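Local atomic coordinates of ESX secretion system protein EccC (Thermomonospora curvata, PDB entry 4NH0), a protein that forms the ATPase motor component of the type VII (ESX) secretion system, which exports proteins such as EsxA and EsxB from the cell. Residues Phe765-Phe769 with Tyr799-Val803; Ala681-Pro686 with Leu707-Gly711. All blocks are in the same frame, centred on the assembly; numbering follows the deposited sequence.

Interaction 1: residues Phe765-Phe769 with Tyr799-Val803; sequences FGDVF and YGIHV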
ATOM      1  N   PHE A 765      19.217  -5.195 -15.280  1.00 49.67           N
ATOM      2  CA  PHE A 765      18.071  -5.032 -14.397  1.00 49.12           C
ATOM      3  C   PHE A 765      17.519  -6.380 -13.958  1.00 52.47           C
ATOM      4  O   PHE A 765      17.808  -7.408 -14.568  1.00 45.87           O
ATOM      5  CB  PHE A 765      16.963  -4.234 -15.087  1.00 46.55           C
ATOM      6  CG  PHE A 765      17.305  -2.794 -15.331  1.00 44.03           C
ATOM      7  CD1 PHE A 765      17.075  -1.842 -14.357  1.00 44.67           C
ATOM      8  CD2 PHE A 765      17.838  -2.391 -16.542  1.00 50.51           C
ATOM      9  CE1 PHE A 765      17.382  -0.518 -14.580  1.00 42.63           C
ATOM     10  CE2 PHE A 765      18.145  -1.067 -16.770  1.00 49.58           C
ATOM     11  CZ  PHE A 765      17.918  -0.131 -15.788  1.00 36.13           C
ATOM     12  N   GLY A 766      16.720  -6.365 -12.898  1.00 51.11           N
ATOM     13  CA  GLY A 766      15.990  -7.542 -12.468  1.00 52.43           C
ATOM     14  C   GLY A 766      14.505  -7.287 -12.625  1.00 54.43           C
ATOM     15  O   GLY A 766      14.033  -7.007 -13.726  1.00 52.79           O
ATOM     16  N   ASP A 767      13.765  -7.383 -11.526  1.00 54.68           N
ATOM     17  CA  ASP A 767      12.363  -6.989 -11.517  1.00 48.37           C
ATOM     18  C   ASP A 767      12.247  -5.522 -11.140  1.00 49.96           C
ATOM     19  O   ASP A 767      12.573  -5.134 -10.020  1.00 59.20           O
ATOM     20  CB  ASP A 767      11.555  -7.851 -10.549  1.00 53.05           C
ATOM     21  CG  ASP A 767      11.242  -9.220 -11.110  1.00 56.15           C
ATOM     22  OD1 ASP A 767      12.073 -10.135 -10.946  1.00 51.21           O
ATOM     23  OD2 ASP A 767      10.163  -9.383 -11.713  1.00 40.39           O
ATOM     24  N   VAL A 768      11.787  -4.706 -12.081  1.00 46.90           N
ATOM     25  CA  VAL A 768      11.710  -3.267 -11.867  1.00 44.35           C
ATOM     26  C   VAL A 768      10.328  -2.850 -11.384  1.00 53.24           C
ATOM     27  O   VAL A 768       9.314  -3.281 -11.931  1.00 52.62           O
ATOM     28  CB  VAL A 768      12.058  -2.500 -13.149  1.00 38.14           C
ATOM     29  CG1 VAL A 768      12.108  -1.010 -12.880  1.00 45.12           C
ATOM     30  CG2 VAL A 768      13.388  -2.978 -13.689  1.00 40.65           C
ATOM     31  N   PHE A 769      10.296  -2.015 -10.351  1.00 56.10           N
ATOM     32  CA  PHE A 769       9.042  -1.539  -9.783  1.00 40.54           C
ATOM     33  C   PHE A 769       8.911  -0.028  -9.925  1.00 39.61           C
ATOM     34  O   PHE A 769       9.724   0.728  -9.394  1.00 66.43           O
ATOM     35  CB  PHE A 769       8.938  -1.936  -8.311  1.00 43.68           C
ATOM     36  CG  PHE A 769       8.854  -3.418  -8.087  1.00 44.08           C
ATOM     37  CD1 PHE A 769      10.002  -4.186  -8.002  1.00 51.82           C
ATOM     38  CD2 PHE A 769       7.628  -4.041  -7.951  1.00 37.22           C
ATOM     39  CE1 PHE A 769       9.925  -5.548  -7.797  1.00 50.26           C
ATOM     40  CE2 PHE A 769       7.547  -5.403  -7.745  1.00 42.07           C
ATOM     41  CZ  PHE A 769       8.697  -6.157  -7.668  1.00 49.02           C
ATOM     42  N   TYR A 799       7.534  -9.199 -18.728  1.00 52.10           N
ATOM     43  CA  TYR A 799       8.927  -8.826 -18.927  1.00 52.98           C
ATOM     44  C   TYR A 799       9.552  -8.261 -17.656  1.00 48.72           C
ATOM     45  O   TYR A 799      10.596  -7.616 -17.704  1.00 58.24           O
ATOM     46  CB  TYR A 799       9.046  -7.818 -20.071  1.00 44.61           C
ATOM     47  CG  TYR A 799       8.638  -8.388 -21.409  1.00 43.64           C
ATOM     48  CD1 TYR A 799       9.432  -9.325 -22.053  1.00 57.30           C
ATOM     49  CD2 TYR A 799       7.462  -7.994 -22.027  1.00 38.08           C
ATOM     50  CE1 TYR A 799       9.067  -9.853 -23.273  1.00 55.97           C
ATOM     51  CE2 TYR A 799       7.090  -8.518 -23.250  1.00 51.80           C
ATOM     52  CZ  TYR A 799       7.896  -9.447 -23.867  1.00 48.23           C
ATOM     53  OH  TYR A 799       7.533  -9.973 -25.084  1.00 58.91           O
ATOM     54  N   GLY A 800       8.908  -8.507 -16.521  1.00 51.35           N
ATOM     55  CA  GLY A 800       9.465  -8.133 -15.234  1.00 52.04           C
ATOM     56  C   GLY A 800       9.350  -6.666 -14.873  1.00 56.71           C
ATOM     57  O   GLY A 800      10.111  -6.167 -14.045  1.00 57.56           O
ATOM     58  N   ILE A 801       8.403  -5.969 -15.489  1.00 55.24           N
ATOM     59  CA  ILE A 801       8.137  -4.582 -15.131  1.00 39.28           C
ATOM     60  C   ILE A 801       6.830  -4.496 -14.356  1.00 49.83           C
ATOM     61  O   ILE A 801       5.766  -4.830 -14.873  1.00 50.87           O
ATOM     62  CB  ILE A 801       8.068  -3.664 -16.367  1.00 31.67           C
ATOM     63  CG1 ILE A 801       9.470  -3.377 -16.907  1.00 36.61           C
ATOM     64  CG2 ILE A 801       7.403  -2.349 -16.014  1.00 42.61           C
ATOM     65  CD1 ILE A 801      10.025  -4.449 -17.809  1.00 49.73           C
ATOM     66  N   HIS A 802       6.919  -4.058 -13.105  1.00 48.41           N
ATOM     67  CA  HIS A 802       5.746  -3.946 -12.251  1.00 46.73           C
ATOM     68  C   HIS A 802       5.403  -2.488 -11.991  1.00 47.81           C
ATOM     69  O   HIS A 802       6.290  -1.642 -11.904  1.00 51.02           O
ATOM     70  CB  HIS A 802       5.973  -4.659 -10.916  1.00 50.08           C
ATOM     71  CG  HIS A 802       6.511  -6.048 -11.046  1.00 46.77           C
ATOM     72  ND1 HIS A 802       5.748  -7.168 -10.793  1.00 57.34           N
ATOM     73  CD2 HIS A 802       7.741  -6.501 -11.385  1.00 47.00           C
ATOM     74  CE1 HIS A 802       6.482  -8.249 -10.980  1.00 61.42           C
ATOM     75  NE2 HIS A 802       7.695  -7.872 -11.341  1.00 50.52           N
ATOM     76  N   VAL A 803       4.113  -2.198 -11.866  1.00 58.42           N
ATOM     77  CA  VAL A 803       3.681  -0.880 -11.425  1.00 56.23           C
ATOM     78  C   VAL A 803       3.092  -0.980 -10.024  1.00 64.25           C
ATOM     79  O   VAL A 803       2.361  -1.919  -9.707  1.00 64.29           O
ATOM     80  CB  VAL A 803       2.649  -0.250 -12.391  1.00 56.52           C
ATOM     81  CG1 VAL A 803       3.291   0.045 -13.736  1.00 57.37           C
ATOM     82  CG2 VAL A 803       1.439  -1.150 -12.562  1.00 53.67           C
TER
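Val768 and His802 join two neighbouring parallel strands in the central sheet of the second FtsK domain, a P-loop NTPase fold. Val768 N donates to Gly800 O at 3.0 Å. Val768 O accepts a nearly straight bond from His802 N at 2.8 Å. Val768 thus bonds to the residues before and after Ile801, its bridge partner, as in regular parallel pairing.

The side-chain contact rests mainly on His802. Its CG lies anti to its own carbonyl carbon (chi1 -49°), which lays the imidazole alongside the Phe769 ring. His802 CB touches Phe769 CD2 at 3.5 Å. His802 CG comes equally close to Phe769 CE2, and His802 CD2 lies over the rim of the same phenyl face. The two rings form an offset stack, with centroids 4.5 Å apart and planes at 16°. His802 ND1 is bonded to Gly657 O. At the tip, His802 NE2 donates to Asp767 OD2 at 2.9 Å. The carboxylate oxygen meets the ring edge in plane. The same oxygen is modelled in a salt bridge with Arg752. Its place is less sure, so the finer geometry of both bonds is doubtful. Replacing His802 by alanine would probably strip Phe769 of this stack and leave Gly657 O and Asp767 without their imidazole partner. Nearby, Asp767 CA makes a CA-H...O contact with Gly800 O at 3.5 Å.

Interaction 2: residues Ala681-Pro686 with Leu707-Gly711; sequences ALLHTP and LPHVG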
ATOM      1  N   ALA A 681      12.740  -5.398  -0.215  1.00 56.81           N
ATOM      2  CA  ALA A 681      14.155  -5.086  -0.070  1.00 66.44           C
ATOM      3  C   ALA A 681      14.834  -6.042   0.902  1.00 66.54           C
ATOM      4  O   ALA A 681      16.036  -6.287   0.807  1.00 55.75           O
ATOM      5  CB  ALA A 681      14.335  -3.650   0.389  1.00 52.46           C
ATOM      6  N   LEU A 682      14.057  -6.584   1.834  1.00 65.32           N
ATOM      7  CA  LEU A 682      14.587  -7.492   2.841  1.00 67.98           C
ATOM      8  C   LEU A 682      14.715  -8.920   2.323  1.00 73.27           C
ATOM      9  O   LEU A 682      15.548  -9.683   2.801  1.00 69.87           O
ATOM     10  CB  LEU A 682      13.705  -7.477   4.090  1.00 55.52           C
ATOM     11  CG  LEU A 682      13.774  -6.223   4.962  1.00 57.78           C
ATOM     12  CD1 LEU A 682      12.731  -6.279   6.063  1.00 47.27           C
ATOM     13  CD2 LEU A 682      15.165  -6.059   5.548  1.00 54.82           C
ATOM     14  N   LEU A 683      13.887  -9.280   1.349  1.00 63.19           N
ATOM     15  CA  LEU A 683      13.881 -10.641   0.827  1.00 64.68           C
ATOM     16  C   LEU A 683      14.543 -10.737  -0.540  1.00 70.77           C
ATOM     17  O   LEU A 683      14.567 -11.804  -1.152  1.00 73.28           O
ATOM     18  CB  LEU A 683      12.449 -11.173   0.748  1.00 69.65           C
ATOM     19  CG  LEU A 683      11.728 -11.358   2.082  1.00 68.46           C
ATOM     20  CD1 LEU A 683      10.295 -11.808   1.862  1.00 66.18           C
ATOM     21  CD2 LEU A 683      12.474 -12.351   2.953  1.00 60.53           C
ATOM     22  N   HIS A 684      15.077  -9.620  -1.021  1.00 71.99           N
ATOM     23  CA  HIS A 684      15.725  -9.594  -2.326  1.00 62.81           C
ATOM     24  C   HIS A 684      16.966  -8.714  -2.321  1.00 67.83           C
ATOM     25  O   HIS A 684      17.084  -7.790  -1.518  1.00 71.86           O
ATOM     26  CB  HIS A 684      14.752  -9.105  -3.399  1.00 61.66           C
ATOM     27  CG  HIS A 684      13.486  -9.898  -3.475  1.00 59.25           C
ATOM     28  ND1 HIS A 684      12.437  -9.710  -2.602  1.00 69.41           N
ATOM     29  CD2 HIS A 684      13.100 -10.882  -4.321  1.00 60.87           C
ATOM     30  CE1 HIS A 684      11.459 -10.546  -2.906  1.00 71.12           C
ATOM     31  NE2 HIS A 684      11.838 -11.268  -3.944  1.00 63.08           N
ATOM     32  N   THR A 685      17.892  -9.012  -3.225  1.00 64.96           N
ATOM     33  CA  THR A 685      19.091  -8.206  -3.397  1.00 59.83           C
ATOM     34  C   THR A 685      18.821  -7.121  -4.435  1.00 65.43           C
ATOM     35  O   THR A 685      17.951  -7.288  -5.287  1.00 68.63           O
ATOM     36  CB  THR A 685      20.293  -9.069  -3.831  1.00 66.04           C
ATOM     37  OG1 THR A 685      20.101  -9.523  -5.176  1.00 61.24           O
ATOM     38  CG2 THR A 685      20.447 -10.268  -2.912  1.00 86.60           C
ATOM     39  N   PRO A 686      19.557  -6.000  -4.362  1.00 69.83           N
ATOM     40  CA  PRO A 686      19.390  -4.896  -5.316  1.00 58.22           C
ATOM     41  C   PRO A 686      19.578  -5.304  -6.778  1.00 58.32           C
ATOM     42  O   PRO A 686      19.188  -4.554  -7.669  1.00 60.06           O
ATOM     43  CB  PRO A 686      20.475  -3.907  -4.890  1.00 65.96           C
ATOM     44  CG  PRO A 686      20.658  -4.168  -3.444  1.00 66.80           C
ATOM     45  CD  PRO A 686      20.488  -5.646  -3.278  1.00 66.30           C
ATOM     46  N   LEU A 707      18.444   3.523  -0.019  1.00 57.82           N
ATOM     47  CA  LEU A 707      18.407   2.080  -0.213  1.00 59.83           C
ATOM     48  C   LEU A 707      19.166   1.706  -1.477  1.00 60.23           C
ATOM     49  O   LEU A 707      19.099   2.418  -2.477  1.00 72.49           O
ATOM     50  CB  LEU A 707      16.966   1.576  -0.302  1.00 60.61           C
ATOM     51  CG  LEU A 707      16.255   1.215   1.002  1.00 52.48           C
ATOM     52  CD1 LEU A 707      14.799   0.889   0.731  1.00 45.37           C
ATOM     53  CD2 LEU A 707      16.946   0.045   1.675  1.00 53.32           C
ATOM     54  N   PRO A 708      19.896   0.586  -1.436  1.00 47.67           N
ATOM     55  CA  PRO A 708      20.600   0.117  -2.631  1.00 66.87           C
ATOM     56  C   PRO A 708      19.633  -0.444  -3.668  1.00 59.63           C
ATOM     57  O   PRO A 708      20.013  -0.653  -4.818  1.00 69.89           O
ATOM     58  CB  PRO A 708      21.522  -0.974  -2.085  1.00 61.94           C
ATOM     59  CG  PRO A 708      20.822  -1.476  -0.872  1.00 57.71           C
ATOM     60  CD  PRO A 708      20.138  -0.283  -0.273  1.00 56.11           C
ATOM     61  N   HIS A 709      18.389  -0.673  -3.257  1.00 61.62           N
ATOM     62  CA  HIS A 709      17.373  -1.221  -4.148  1.00 67.66           C
ATOM     63  C   HIS A 709      16.695  -0.139  -4.983  1.00 58.83           C
ATOM     64  O   HIS A 709      16.200  -0.411  -6.074  1.00 57.24           O
ATOM     65  CB  HIS A 709      16.320  -1.988  -3.348  1.00 59.77           C
ATOM     66  CG  HIS A 709      16.872  -3.148  -2.579  1.00 54.99           C
ATOM     67  ND1 HIS A 709      17.598  -2.993  -1.418  1.00 59.68           N
ATOM     68  CD2 HIS A 709      16.803  -4.480  -2.805  1.00 60.27           C
ATOM     69  CE1 HIS A 709      17.951  -4.181  -0.961  1.00 63.04           C
ATOM     70  NE2 HIS A 709      17.482  -5.101  -1.785  1.00 61.91           N
ATOM     71  N   VAL A 710      16.668   1.087  -4.470  1.00 55.06           N
ATOM     72  CA  VAL A 710      16.064   2.190  -5.208  1.00 59.42           C
ATOM     73  C   VAL A 710      17.105   2.877  -6.081  1.00 67.47           C
ATOM     74  O   VAL A 710      18.298   2.853  -5.779  1.00 74.59           O
ATOM     75  CB  VAL A 710      15.414   3.224  -4.268  1.00 55.76           C
ATOM     76  CG1 VAL A 710      14.471   2.536  -3.296  1.00 48.08           C
ATOM     77  CG2 VAL A 710      16.472   4.006  -3.518  1.00 64.35           C
ATOM     78  N   GLY A 711      16.649   3.482  -7.171  1.00 54.02           N
ATOM     79  CA  GLY A 711      17.543   4.150  -8.096  1.00 55.39           C
ATOM     80  C   GLY A 711      17.172   5.602  -8.298  1.00 64.84           C
ATOM     81  O   GLY A 711      18.002   6.414  -8.706  1.00 76.67           O
TER
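His709 NE2 donates to the backbone oxygen His684 O at 2.7 Å, with an N-H...O angle of 156°. The acceptor lies close to the imidazole plane, at the ring edge. Relative to the carbonyl of His684, however, the donor stands 38° out of plane, so the bond does not follow a lone pair. Ala681 O is also near His709 NE2, but the angle is too poor for a hydrogen bond.

The imidazole is clamped between two aliphatic groups. Ala681 CB sits over the centre of one face, 3.8 Å from the centroid of the His709 ring. Pro686 CG sits over the centre of the opposite face, 3.7 Å from that centroid. Both are CH-pi contacts, and together they hold the ring flat while the edge bond fixes its tip. The first torsion of His709 (chi1 -61°) sets CG beside its backbone N and carries the ring into this slot. Pro686 CD lies over the same face as Pro686 CG, 3.4 Å from His709 NE2.

Pro686 also packs on the residue before the histidine. Pro686 CG meets Pro708 CB at 3.6 Å, and Pro686 CB lies 3.3 Å from Pro708 O. The two proline rings meet at a slant.

The His684 side chain turns away from the contact, and its ND1 bonds to Leu680 O. In the P-loop NTPase fold of the second FtsK domain, this ties the loop entering edge strand 710-714 to the last turn of helix 669-683 and the loop that follows it. The first residues of that helix belong to the Walker A ATP site. Strand 689-694 runs alongside, with Val689 and Phe691 touching His709, while Ile888 of helix 877-891 also packs against that histidine.

Interactions 1 and 2 belong to the same sheet of the second FtsK domain but do not touch. Their centres are 13 Å apart and their nearest atoms about 6 Å apart. Strand 689-694 lies between them, flanked by strand 767-772 on one side and strand 710-714 on the other. Its Phe691 meets the Phe769 ring of interaction 1 and touches His709 of interaction 2. Gln690 also serves both, bonding through its side chain to Gly766 N and Pro686 O. Along the chain, both segments of interaction 2 come before those of interaction 1. Both are buried and lie away from the bound ATP and magnesium.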